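Local coordinates for protein 11S globulin (Wrightia tinctoria, PDB 5WXU) that sequesters the plant hormone auxin, binding indole-3-acetic acid, and probably serves as a hexameric seed storage protein of the cupin-type 11S family, at the interface of chains A and B. Coordinates in Å, arbitrary orientation; residue numbers count along the deposited sequence, not the author numbering. Chains: chain A/B, 11S globulin.

The interface of chains A and B. Residues chain A 40, 44-45, 369-370, 392; chain B 198, 200, 221.
A:Ser370 and B:Tyr200 meet hydroxyl to hydroxyl at a junction between two copies of the globulin, which is a hexamer. Loop residues of chain A here meet strands 198-201 and 221-224 of chain B, and the contact is one part of the subunit interface within the hexamer. A:Ser370 OG and B:Tyr200 OH form a hydrogen bond of 2.6 Å; either hydroxyl could be the donor. The serine oxygen lies at the edge of the tyrosine ring, in its plane. OG is turned away from the serine carbonyl carbon (chi1 -59°), toward the phenol. One face of the same ring receives the carbonyl oxygen of A:Gly369 near the rim, 3.7 Å above the plane. The glycine CA also lies over a face of the A:Tyr392 ring, so A:Gly369 sits between a tyrosine ring of each chain. This is the tight part of the contact. A phenylalanine in place of B:Tyr200 would probably keep much of the ring packing but leave A:Ser370 OG without its phenol partner.

B:Leu221 packs beside the A:Ser370 side chain. Its CD2 is 3.9 Å from A:Ser370 CB. The same methyl faces the carboxylate of A:Asp45, coming from the opposite direction, with 3.7 Å between CD2 and OD1. CD1 lies over one face of the B:Arg198 guanidinium, within chain B, and may steady that group.

The looser side is bridged by water. B:Arg198 bends at chi2 (78°) and carries its guanidinium toward the segment 44-45 of chain A. The charges do not pair: A:Asp45 OD1 and B:Arg198 NH2 are 4.8 Å apart, although the carboxylate may still favour the arginine electrostatically. NH2 instead approaches the backbone carbonyl of A:Cys44, whose side chain plays little part. Water 1 sits at the guanidinium edge, in plane. It is 2.9 Å from A:Tyr392 OH, the phenol hydroxyl. On the other side, B:Arg198 NE reaches the water oxygen at 2.7 Å, with 159° at the hydrogen.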
ATOM      1  N   GLY A  40      28.329  10.294  21.111  1.00 58.73           N
ATOM      2  CA  GLY A  40      29.709  10.689  20.913  1.00 61.96           C
ATOM      3  C   GLY A  40      30.014  10.747  19.435  1.00 66.92           C
ATOM      4  O   GLY A  40      29.153  11.118  18.636  1.00 60.60           O
ATOM      5  N   CYS A  44      28.178  11.538  11.346  1.00 19.86           N
ATOM      6  CA  CYS A  44      27.418  12.748  11.236  1.00 17.49           C
ATOM      7  C   CYS A  44      27.476  13.632  12.477  1.00 16.14           C
ATOM      8  O   CYS A  44      26.718  14.608  12.589  1.00 17.85           O
ATOM      9  CB  CYS A  44      25.982  12.422  10.941  1.00 18.86           C
ATOM     10  SG  CYS A  44      25.662  12.029   9.203  1.00 20.55           S
ATOM     11  N   ASP A  45      28.437  13.378  13.343  1.00 17.38           N
ATOM     12  CA  ASP A  45      28.663  14.247  14.532  1.00 20.77           C
ATOM     13  C   ASP A  45      29.617  15.379  14.156  1.00 22.31           C
ATOM     14  O   ASP A  45      30.796  15.361  14.450  1.00 23.18           O
ATOM     15  CB  ASP A  45      29.226  13.451  15.709  1.00 20.64           C
ATOM     16  CG  ASP A  45      29.359  14.327  16.984  1.00 23.52           C
ATOM     17  OD1 ASP A  45      28.731  15.387  17.032  1.00 25.64           O
ATOM     18  OD2 ASP A  45      30.033  13.859  17.916  1.00 25.96           O
ATOM     19  N   GLY A 369      24.252  22.759  16.102  1.00 19.11           N
ATOM     20  CA  GLY A 369      24.286  21.331  16.256  1.00 23.00           C
ATOM     21  C   GLY A 369      24.173  20.896  17.692  1.00 24.46           C
ATOM     22  O   GLY A 369      23.332  21.406  18.391  1.00 28.55           O
ATOM     23  N   SER A 370      25.065  19.984  18.104  1.00 24.52           N
ATOM     24  CA  SER A 370      25.067  19.381  19.418  1.00 26.24           C
ATOM     25  C   SER A 370      25.932  20.111  20.463  1.00 33.01           C
ATOM     26  O   SER A 370      25.828  19.807  21.627  1.00 31.46           O
ATOM     27  CB  SER A 370      25.526  17.936  19.321  1.00 30.60           C
ATOM     28  OG  SER A 370      24.653  17.206  18.447  1.00 28.89           O
ATOM     29  N   TYR A 392      19.892  19.537  12.675  1.00 16.11           N
ATOM     30  CA  TYR A 392      20.633  20.789  12.927  1.00 17.27           C
ATOM     31  C   TYR A 392      19.755  21.973  12.663  1.00 18.35           C
ATOM     32  O   TYR A 392      19.064  22.046  11.653  1.00 18.31           O
ATOM     33  CB  TYR A 392      21.912  20.902  12.047  1.00 18.46           C
ATOM     34  CG  TYR A 392      23.112  20.010  12.462  1.00 18.58           C
ATOM     35  CD1 TYR A 392      22.970  18.655  12.709  1.00 21.94           C
ATOM     36  CD2 TYR A 392      24.370  20.539  12.620  1.00 18.39           C
ATOM     37  CE1 TYR A 392      24.072  17.860  13.100  1.00 21.71           C
ATOM     38  CE2 TYR A 392      25.474  19.748  13.017  1.00 18.77           C
ATOM     39  CZ  TYR A 392      25.321  18.414  13.245  1.00 19.48           C
ATOM     40  OH  TYR A 392      26.394  17.665  13.640  1.00 20.71           O
TER
ATOM     41  N   ARG B 198      21.108  12.036  19.788  1.00 18.61           N
ATOM     42  CA  ARG B 198      21.094  13.455  20.023  1.00 19.12           C
ATOM     43  C   ARG B 198      19.889  13.862  20.782  1.00 19.35           C
ATOM     44  O   ARG B 198      18.753  13.387  20.515  1.00 18.23           O
ATOM     45  CB  ARG B 198      21.067  14.277  18.721  1.00 20.23           C
ATOM     46  CG  ARG B 198      22.358  14.404  17.963  1.00 21.22           C
ATOM     47  CD  ARG B 198      22.705  13.217  17.171  1.00 23.18           C
ATOM     48  NE  ARG B 198      23.812  13.448  16.223  1.00 20.38           N
ATOM     49  CZ  ARG B 198      24.465  12.454  15.696  1.00 19.52           C
ATOM     50  NH1 ARG B 198      24.147  11.220  16.013  1.00 19.26           N
ATOM     51  NH2 ARG B 198      25.476  12.668  14.877  1.00 19.19           N
ATOM     52  N   TYR B 200      18.113  17.423  21.619  1.00 18.38           N
ATOM     53  CA  TYR B 200      18.123  18.819  21.265  1.00 18.92           C
ATOM     54  C   TYR B 200      17.017  19.464  22.051  1.00 18.89           C
ATOM     55  O   TYR B 200      15.871  19.262  21.778  1.00 19.15           O
ATOM     56  CB  TYR B 200      17.990  19.026  19.745  1.00 21.31           C
ATOM     57  CG  TYR B 200      19.304  18.733  18.966  1.00 24.58           C
ATOM     58  CD1 TYR B 200      20.467  18.222  19.607  1.00 30.10           C
ATOM     59  CD2 TYR B 200      19.416  19.004  17.648  1.00 28.40           C
ATOM     60  CE1 TYR B 200      21.621  17.935  18.896  1.00 31.49           C
ATOM     61  CE2 TYR B 200      20.559  18.685  16.914  1.00 31.12           C
ATOM     62  CZ  TYR B 200      21.676  18.184  17.520  1.00 32.38           C
ATOM     63  OH  TYR B 200      22.861  17.954  16.781  1.00 29.71           O
ATOM     64  N   LEU B 221      25.499  13.935  23.437  1.00 28.16           N
ATOM     65  CA  LEU B 221      25.092  14.975  22.537  1.00 25.20           C
ATOM     66  C   LEU B 221      23.791  15.505  23.082  1.00 28.28           C
ATOM     67  O   LEU B 221      22.726  14.968  22.787  1.00 30.32           O
ATOM     68  CB  LEU B 221      24.970  14.393  21.125  1.00 25.97           C
ATOM     69  CG  LEU B 221      26.237  13.743  20.521  1.00 26.50           C
ATOM     70  CD1 LEU B 221      25.961  13.098  19.139  1.00 27.54           C
ATOM     71  CD2 LEU B 221      27.398  14.732  20.431  1.00 27.81           C
TER
HETATM   72  O   HOH W   1      24.870  15.678  15.182  1.00 40.08           O